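Local coordinates for dTDP-4-dehydrorhamnose 3,5-epimerase (Bacillus anthracis str. Ames, PDB 3RYK), which catalyses the epimerisation of dTDP-4-dehydro-6-deoxyglucose at positions 3 and 5 of the sugar ring, a step in dTDP-L-rhamnose biosynthesis, at residues Tyr75-Phe87 with Ile179-Asp192. Sequence-based numbering, arbitrary orientation. Where two conformers were deposited one is given.
Sequences YSAEAGTIRGLHF and IPWPVTSPILSDKD. With POP (pyrophosphate 2-), chain C.
T81 and I187 are joined by a single backbone bridge. The amide N of I187 donates to G80 O at 2.8 Å, nearly straight at 170°, and I82 N returns a bond to I187 O at 2.9 Å. The backbone angles of G80 call for glycine, and a side chain there would run into V183 CG2. Within the 77-81 loop T81 OG1 donates to E78 O at 2.6 Å. NE and NH2 of R83 both donate to S76 OG, which lies in the guanidinium plane; the pair holds this group in place, with T81 CG2 above one face, toward its rim.

Apolar contacts gather on I82. With CG1 anti to the carbonyl carbon and chi2 extended (-176°), its CD1 reaches over one face of the W181 indole, 4.0 Å from the centroid of the five-membered ring in a CH-pi contact, while I179 CG2 lies against the opposite face. P186 and L188 run alongside I82, and L85 CD1 meets I179 CD1 tip to tip.

In the jelly-roll-like fold the 179-192 segment lies along strand 82-88 of the five-stranded antiparallel sheet, with the W181 indole N-H held by W172 O.

Polar links continue toward the pyrophosphate. One water joins G84 O to D192 O. S189 OG donates to pyrophosphate O4 at 2.6 Å and, as N-cap, accepts from D192 N; K191 NZ donates to the bridging O at 2.9 Å.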
ATOM      1  N   TYR A  75      -7.127   5.329  -8.474  1.00 23.32           N
ATOM      2  CA  TYR A  75      -7.733   4.359  -9.382  1.00 22.63           C
ATOM      3  C   TYR A  75      -8.163   5.120 -10.630  1.00 22.48           C
ATOM      4  O   TYR A  75      -8.794   6.201 -10.520  1.00 23.54           O
ATOM      5  CB  TYR A  75      -8.925   3.579  -8.778  1.00 22.74           C
ATOM      6  CG  TYR A  75      -9.723   2.843  -9.851  1.00 22.11           C
ATOM      7  CD1 TYR A  75      -9.304   1.621 -10.389  1.00 21.08           C
ATOM      8  CD2 TYR A  75     -10.895   3.393 -10.343  1.00 23.70           C
ATOM      9  CE1 TYR A  75     -10.055   0.973 -11.405  1.00 21.50           C
ATOM     10  CE2 TYR A  75     -11.646   2.769 -11.340  1.00 25.97           C
ATOM     11  CZ  TYR A  75     -11.245   1.579 -11.872  1.00 24.70           C
ATOM     12  OH  TYR A  75     -12.041   1.025 -12.861  1.00 27.50           O
ATOM     13  N   SER A  76      -7.802   4.585 -11.795  1.00 22.03           N
ATOM     14  CA  SER A  76      -8.139   5.171 -13.095  1.00 21.63           C
ATOM     15  C   SER A  76      -8.763   4.052 -13.945  1.00 22.50           C
ATOM     16  O   SER A  76      -8.103   3.071 -14.311  1.00 22.15           O
ATOM     17  CB  SER A  76      -6.913   5.751 -13.781  1.00 20.87           C
ATOM     18  OG  SER A  76      -6.292   6.762 -13.006  1.00 19.03           O
ATOM     19  N   ALA A  77     -10.045   4.187 -14.244  1.00 23.10           N
ATOM     20  CA  ALA A  77     -10.752   3.179 -15.016  1.00 23.53           C
ATOM     21  C   ALA A  77     -10.272   2.996 -16.468  1.00 23.85           C
ATOM     22  O   ALA A  77     -10.151   1.867 -16.944  1.00 25.28           O
ATOM     23  CB  ALA A  77     -12.269   3.463 -14.993  1.00 24.71           C
ATOM     24  N   GLU A  78      -9.959   4.092 -17.149  1.00 23.72           N
ATOM     25  CA  GLU A  78      -9.544   4.039 -18.545  1.00 23.69           C
ATOM     26  C   GLU A  78      -8.059   4.254 -18.784  1.00 22.88           C
ATOM     27  O   GLU A  78      -7.432   5.054 -18.090  1.00 22.40           O
ATOM     28  CB  GLU A  78     -10.303   5.138 -19.318  1.00 24.38           C
ATOM     29  CG  GLU A  78     -11.719   4.717 -19.724  1.00 27.19           C
ATOM     30  CD  GLU A  78     -12.673   5.877 -20.008  1.00 30.52           C
ATOM     31  OE1 GLU A  78     -13.499   6.161 -19.113  1.00 36.32           O
ATOM     32  OE2 GLU A  78     -12.587   6.529 -21.072  1.00 30.60           O
ATOM     33  N   ALA A  79      -7.504   3.523 -19.756  1.00 22.87           N
ATOM     34  CA  ALA A  79      -6.096   3.679 -20.132  1.00 22.06           C
ATOM     35  C   ALA A  79      -5.971   5.092 -20.698  1.00 21.71           C
ATOM     36  O   ALA A  79      -6.934   5.631 -21.257  1.00 21.38           O
ATOM     37  CB  ALA A  79      -5.694   2.693 -21.196  1.00 22.18           C
ATOM     38  N   GLY A  80      -4.787   5.686 -20.599  1.00 20.56           N
ATOM     39  CA  GLY A  80      -4.577   7.039 -21.111  1.00 20.97           C
ATOM     40  C   GLY A  80      -5.098   8.147 -20.209  1.00 20.53           C
ATOM     41  O   GLY A  80      -5.391   9.270 -20.676  1.00 21.89           O
ATOM     42  N   THR A  81      -5.251   7.842 -18.929  1.00 20.37           N
ATOM     43  CA  THR A  81      -5.700   8.812 -17.954  1.00 20.49           C
ATOM     44  C   THR A  81      -4.431   9.473 -17.423  1.00 20.42           C
ATOM     45  O   THR A  81      -3.475   8.794 -17.042  1.00 19.35           O
ATOM     46  CB  THR A  81      -6.457   8.156 -16.782  1.00 20.31           C
ATOM     47  OG1 THR A  81      -7.610   7.469 -17.280  1.00 20.04           O
ATOM     48  CG2 THR A  81      -6.876   9.191 -15.726  1.00 19.28           C
ATOM     49  N   ILE A  82      -4.386  10.797 -17.437  1.00 19.99           N
ATOM     50  CA  ILE A  82      -3.228  11.518 -16.921  1.00 20.98           C
ATOM     51  C   ILE A  82      -3.523  12.187 -15.587  1.00 21.42           C
ATOM     52  O   ILE A  82      -4.476  12.969 -15.457  1.00 21.75           O
ATOM     53  CB  ILE A  82      -2.611  12.517 -17.928  1.00 21.53           C
ATOM     54  CG1 ILE A  82      -1.783  11.760 -18.970  1.00 22.19           C
ATOM     55  CG2 ILE A  82      -1.658  13.471 -17.233  1.00 23.63           C
ATOM     56  CD1 ILE A  82      -1.059  12.650 -19.951  1.00 23.51           C
ATOM     57  N   ARG A  83      -2.691  11.849 -14.606  1.00 20.62           N
ATOM     58  CA  ARG A  83      -2.772  12.377 -13.248  1.00 20.78           C
ATOM     59  C   ARG A  83      -1.512  13.232 -13.007  1.00 20.96           C
ATOM     60  O   ARG A  83      -0.403  12.689 -12.865  1.00 19.99           O
ATOM     61  CB  ARG A  83      -2.830  11.237 -12.235  1.00 21.41           C
ATOM     62  CG  ARG A  83      -3.988  10.242 -12.409  1.00 22.65           C
ATOM     63  CD  ARG A  83      -5.369  10.853 -12.275  1.00 23.17           C
ATOM     64  NE  ARG A  83      -6.374   9.793 -12.333  1.00 22.36           N
ATOM     65  CZ  ARG A  83      -7.682   9.958 -12.159  1.00 23.49           C
ATOM     66  NH1 ARG A  83      -8.191  11.166 -11.922  1.00 24.86           N
ATOM     67  NH2 ARG A  83      -8.486   8.900 -12.217  1.00 25.18           N
ATOM     68  N   GLY A  84      -1.672  14.553 -12.975  1.00 21.30           N
ATOM     69  CA  GLY A  84      -0.556  15.497 -12.766  1.00 22.08           C
ATOM     70  C   GLY A  84      -0.399  16.540 -13.869  1.00 23.18           C
ATOM     71  O   GLY A  84      -1.356  16.771 -14.635  1.00 24.36           O
ATOM     72  N   LEU A  85       0.767  17.199 -13.979  1.00 24.37           N
ATOM     73  CA  LEU A  85       1.963  17.030 -13.106  1.00 24.25           C
ATOM     74  C   LEU A  85       1.772  17.818 -11.810  1.00 24.81           C
ATOM     75  O   LEU A  85       1.677  19.038 -11.865  1.00 25.54           O
ATOM     76  CB  LEU A  85       3.220  17.574 -13.809  1.00 24.55           C
ATOM     77  CG  LEU A  85       3.768  16.971 -15.106  1.00 25.02           C
ATOM     78  CD1 LEU A  85       4.844  17.878 -15.699  1.00 27.56           C
ATOM     79  CD2 LEU A  85       4.303  15.562 -14.853  1.00 25.50           C
ATOM     80  N   HIS A  86       1.756  17.117 -10.674  0.50 24.64           N
ATOM     81  CA  HIS A  86       1.566  17.712  -9.342  0.50 24.92           C
ATOM     82  C   HIS A  86       2.823  18.031  -8.531  0.50 25.08           C
ATOM     83  O   HIS A  86       3.856  17.391  -8.681  0.50 24.66           O
ATOM     84  CB  HIS A  86       0.757  16.718  -8.478  0.50 24.92           C
ATOM     85  CG  HIS A  86       0.675  17.090  -7.024  0.50 25.37           C
ATOM     86  ND1 HIS A  86       1.719  16.886  -6.145  0.50 25.76           N
ATOM     87  CD2 HIS A  86      -0.331  17.618  -6.288  0.50 26.34           C
ATOM     88  CE1 HIS A  86       1.370  17.299  -4.940  0.50 25.93           C
ATOM     89  NE2 HIS A  86       0.128  17.744  -4.998  0.50 27.10           N
ATOM     90  N   PHE A  87       2.715  19.036  -7.664  1.00 25.71           N
ATOM     91  CA  PHE A  87       3.796  19.417  -6.763  1.00 26.43           C
ATOM     92  C   PHE A  87       3.102  20.279  -5.715  1.00 27.85           C
ATOM     93  O   PHE A  87       2.233  21.099  -6.046  1.00 28.81           O
ATOM     94  CB  PHE A  87       5.026  20.091  -7.375  1.00 27.05           C
ATOM     95  CG  PHE A  87       4.793  21.464  -7.915  1.00 27.62           C
ATOM     96  CD1 PHE A  87       4.929  22.575  -7.090  1.00 28.28           C
ATOM     97  CD2 PHE A  87       4.498  21.655  -9.249  1.00 30.87           C
ATOM     98  CE1 PHE A  87       4.736  23.853  -7.593  1.00 29.26           C
ATOM     99  CE2 PHE A  87       4.311  22.928  -9.756  1.00 30.86           C
ATOM    100  CZ  PHE A  87       4.430  24.025  -8.930  1.00 30.56           C
ATOM    101  N   ILE A 179       7.226  16.478 -23.141  1.00 18.99           N
ATOM    102  CA  ILE A 179       7.196  15.086 -22.693  1.00 18.26           C
ATOM    103  C   ILE A 179       6.459  14.218 -23.727  1.00 18.54           C
ATOM    104  O   ILE A 179       5.367  14.577 -24.195  1.00 19.96           O
ATOM    105  CB  ILE A 179       6.564  14.953 -21.284  1.00 17.76           C
ATOM    106  CG1 ILE A 179       7.349  15.809 -20.286  1.00 18.10           C
ATOM    107  CG2 ILE A 179       6.524  13.475 -20.845  1.00 18.88           C
ATOM    108  CD1 ILE A 179       6.680  16.032 -18.963  1.00 21.05           C
ATOM    109  N   PRO A 180       7.051  13.066 -24.105  1.00 19.67           N
ATOM    110  CA  PRO A 180       6.485  12.132 -25.081  1.00 19.67           C
ATOM    111  C   PRO A 180       5.399  11.217 -24.493  1.00 19.53           C
ATOM    112  O   PRO A 180       5.542   9.993 -24.486  1.00 19.66           O
ATOM    113  CB  PRO A 180       7.709  11.306 -25.485  1.00 20.60           C
ATOM    114  CG  PRO A 180       8.476  11.234 -24.241  1.00 19.48           C
ATOM    115  CD  PRO A 180       8.369  12.595 -23.642  1.00 20.45           C
ATOM    116  N   TRP A 181       4.294  11.790 -24.036  1.00 19.17           N
ATOM    117  CA  TRP A 181       3.236  10.978 -23.461  1.00 18.23           C
ATOM    118  C   TRP A 181       2.737   9.949 -24.454  1.00 18.65           C
ATOM    119  O   TRP A 181       2.601  10.250 -25.644  1.00 20.63           O
ATOM    120  CB  TRP A 181       2.048  11.834 -23.005  1.00 18.82           C
ATOM    121  CG  TRP A 181       2.373  12.810 -21.969  1.00 21.20           C
ATOM    122  CD1 TRP A 181       2.554  14.151 -22.132  1.00 24.28           C
ATOM    123  CD2 TRP A 181       2.608  12.535 -20.591  1.00 22.11           C
ATOM    124  NE1 TRP A 181       2.850  14.734 -20.932  1.00 25.06           N
ATOM    125  CE2 TRP A 181       2.897  13.765 -19.966  1.00 24.26           C
ATOM    126  CE3 TRP A 181       2.584  11.371 -19.814  1.00 23.04           C
ATOM    127  CZ2 TRP A 181       3.174  13.865 -18.603  1.00 25.41           C
ATOM    128  CZ3 TRP A 181       2.864  11.476 -18.454  1.00 22.70           C
ATOM    129  CH2 TRP A 181       3.157  12.718 -17.866  1.00 25.31           C
ATOM    130  N   PRO A 182       2.445   8.724 -23.976  1.00 19.26           N
ATOM    131  CA  PRO A 182       1.959   7.644 -24.842  1.00 19.15           C
ATOM    132  C   PRO A 182       0.461   7.747 -25.165  1.00 19.09           C
ATOM    133  O   PRO A 182      -0.218   6.730 -25.347  1.00 19.95           O
ATOM    134  CB  PRO A 182       2.238   6.412 -23.993  1.00 19.86           C
ATOM    135  CG  PRO A 182       2.056   6.895 -22.617  1.00 19.36           C
ATOM    136  CD  PRO A 182       2.673   8.240 -22.603  1.00 19.60           C
ATOM    137  N   VAL A 183      -0.056   8.968 -25.263  1.00 20.59           N
ATOM    138  CA  VAL A 183      -1.459   9.179 -25.552  1.00 20.52           C
ATOM    139  C   VAL A 183      -1.570  10.523 -26.251  1.00 19.90           C
ATOM    140  O   VAL A 183      -0.747  11.402 -26.036  1.00 19.57           O
ATOM    141  CB  VAL A 183      -2.306   9.176 -24.244  1.00 21.12           C
ATOM    142  CG1 VAL A 183      -1.791  10.223 -23.271  1.00 20.58           C
ATOM    143  CG2 VAL A 183      -3.785   9.365 -24.540  1.00 23.62           C
ATOM    144  N   THR A 184      -2.559  10.638 -27.137  1.00 20.85           N
ATOM    145  CA  THR A 184      -2.806  11.860 -27.901  1.00 21.39           C
ATOM    146  C   THR A 184      -3.861  12.755 -27.260  1.00 22.04           C
ATOM    147  O   THR A 184      -3.689  13.986 -27.192  1.00 22.11           O
ATOM    148  CB  THR A 184      -3.218  11.506 -29.359  1.00 21.58           C
ATOM    149  OG1 THR A 184      -2.086  10.950 -30.045  1.00 24.03           O
ATOM    150  CG2 THR A 184      -3.716  12.727 -30.149  1.00 21.78           C
ATOM    151  N   SER A 185      -4.940  12.135 -26.798  1.00 22.45           N
ATOM    152  CA  SER A 185      -6.051  12.854 -26.166  1.00 23.96           C
ATOM    153  C   SER A 185      -6.237  12.303 -24.757  1.00 22.55           C
ATOM    154  O   SER A 185      -7.206  11.597 -24.496  1.00 22.63           O
ATOM    155  CB  SER A 185      -7.320  12.633 -26.994  1.00 24.68           C
ATOM    156  OG  SER A 185      -7.129  13.042 -28.343  1.00 28.19           O
ATOM    157  N   PRO A 186      -5.334  12.664 -23.824  1.00 23.32           N
ATOM    158  CA  PRO A 186      -5.454  12.128 -22.469  1.00 23.55           C
ATOM    159  C   PRO A 186      -6.737  12.413 -21.728  1.00 23.76           C
ATOM    160  O   PRO A 186      -7.363  13.467 -21.946  1.00 24.65           O
ATOM    161  CB  PRO A 186      -4.300  12.798 -21.712  1.00 23.91           C
ATOM    162  CG  PRO A 186      -3.883  13.934 -22.532  1.00 24.51           C
ATOM    163  CD  PRO A 186      -4.227  13.627 -23.946  1.00 22.72           C
ATOM    164  N   ILE A 187      -7.135  11.462 -20.885  1.00 24.11           N
ATOM    165  CA  ILE A 187      -8.323  11.610 -20.054  1.00 24.14           C
ATOM    166  C   ILE A 187      -7.777  12.435 -18.883  1.00 24.64           C
ATOM    167  O   ILE A 187      -6.919  11.993 -18.152  1.00 25.51           O
ATOM    168  CB  ILE A 187      -8.929  10.260 -19.649  1.00 24.41           C
ATOM    169  CG1 ILE A 187      -9.445   9.567 -20.913  1.00 24.41           C
ATOM    170  CG2 ILE A 187     -10.049  10.452 -18.618  1.00 24.51           C
ATOM    171  CD1 ILE A 187      -9.660   8.094 -20.788  1.00 25.13           C
ATOM    172  N   LEU A 188      -8.244  13.670 -18.751  1.00 24.37           N
ATOM    173  CA  LEU A 188      -7.799  14.576 -17.708  1.00 25.29           C
ATOM    174  C   LEU A 188      -8.976  15.213 -17.020  1.00 25.47           C
ATOM    175  O   LEU A 188     -10.020  15.379 -17.640  1.00 26.78           O
ATOM    176  CB  LEU A 188      -7.031  15.727 -18.369  1.00 26.30           C
ATOM    177  CG  LEU A 188      -5.743  15.392 -19.118  1.00 26.68           C
ATOM    178  CD1 LEU A 188      -5.306  16.465 -20.116  1.00 30.10           C
ATOM    179  CD2 LEU A 188      -4.703  15.121 -18.072  1.00 29.38           C
ATOM    180  N   SER A 189      -8.811  15.568 -15.752  1.00 25.66           N
ATOM    181  CA  SER A 189      -9.885  16.239 -15.036  1.00 25.67           C
ATOM    182  C   SER A 189      -9.777  17.697 -15.483  1.00 26.22           C
ATOM    183  O   SER A 189      -8.711  18.144 -15.951  1.00 27.14           O
ATOM    184  CB  SER A 189      -9.730  16.117 -13.523  1.00 25.19           C
ATOM    185  OG  SER A 189      -8.534  16.733 -13.085  1.00 25.25           O
ATOM    186  N   ASP A 190     -10.869  18.445 -15.357  1.00 27.34           N
ATOM    187  CA  ASP A 190     -10.847  19.859 -15.745  1.00 28.22           C
ATOM    188  C   ASP A 190      -9.761  20.615 -14.986  1.00 28.97           C
ATOM    189  O   ASP A 190      -9.087  21.479 -15.555  1.00 30.20           O
ATOM    190  CB  ASP A 190     -12.208  20.521 -15.523  1.00 28.45           C
ATOM    191  CG  ASP A 190     -13.272  20.024 -16.484  1.00 29.40           C
ATOM    192  OD1 ASP A 190     -12.948  19.282 -17.432  1.00 28.94           O
ATOM    193  OD2 ASP A 190     -14.441  20.418 -16.315  1.00 33.87           O
ATOM    194  N   LYS A 191      -9.591  20.262 -13.707  1.00 29.76           N
ATOM    195  CA  LYS A 191      -8.584  20.869 -12.843  1.00 30.49           C
ATOM    196  C   LYS A 191      -7.196  20.620 -13.410  1.00 30.33           C
ATOM    197  O   LYS A 191      -6.326  21.480 -13.361  1.00 31.10           O
ATOM    198  CB  LYS A 191      -8.605  20.212 -11.477  1.00 30.56           C
ATOM    199  CG  LYS A 191      -9.913  20.295 -10.707  1.00 33.00           C
ATOM    200  CD  LYS A 191      -9.816  19.486  -9.419  1.00 34.81           C
ATOM    201  CE  LYS A 191      -8.703  19.951  -8.494  1.00 34.99           C
ATOM    202  NZ  LYS A 191      -8.654  19.165  -7.252  1.00 37.26           N
ATOM    203  N   ASP A 192      -6.980  19.412 -13.920  1.00 30.79           N
ATOM    204  CA  ASP A 192      -5.693  19.060 -14.490  1.00 30.87           C
ATOM    205  C   ASP A 192      -5.432  19.719 -15.861  1.00 30.52           C
ATOM    206  O   ASP A 192      -4.278  19.865 -16.260  1.00 31.18           O
ATOM    207  CB  ASP A 192      -5.516  17.532 -14.509  1.00 32.05           C
ATOM    208  CG  ASP A 192      -5.259  16.945 -13.101  1.00 34.56           C
ATOM    209  OD1 ASP A 192      -4.994  15.722 -13.015  1.00 38.51           O
ATOM    210  OD2 ASP A 192      -5.300  17.700 -12.088  1.00 39.37           O
TER
HETATM  211  P1  POP C 182      -6.647  15.835  -7.096  0.70 37.24           P
HETATM  212  O1  POP C 182      -7.392  15.537  -5.812  0.70 36.14           O
HETATM  213  O2  POP C 182      -5.545  16.826  -6.779  0.70 36.95           O
HETATM  214  O3  POP C 182      -6.058  14.563  -7.660  0.70 37.06           O
HETATM  215  O   POP C 182      -7.669  16.540  -8.139  0.70 36.46           O
HETATM  216  P2  POP C 182      -8.331  15.865  -9.456  0.70 37.41           P
HETATM  217  O4  POP C 182      -7.596  16.390 -10.667  0.70 35.07           O
HETATM  218  O5  POP C 182      -9.780  16.283  -9.541  0.70 35.81           O
HETATM  219  O6  POP C 182      -8.281  14.354  -9.444  0.70 35.85           O
HETATM  220  O   HOH W   1      -6.381  14.305 -14.525  1.00 31.96           O
HETATM  221  O   HOH W   2      -1.912  18.633 -16.576  1.00 46.92           O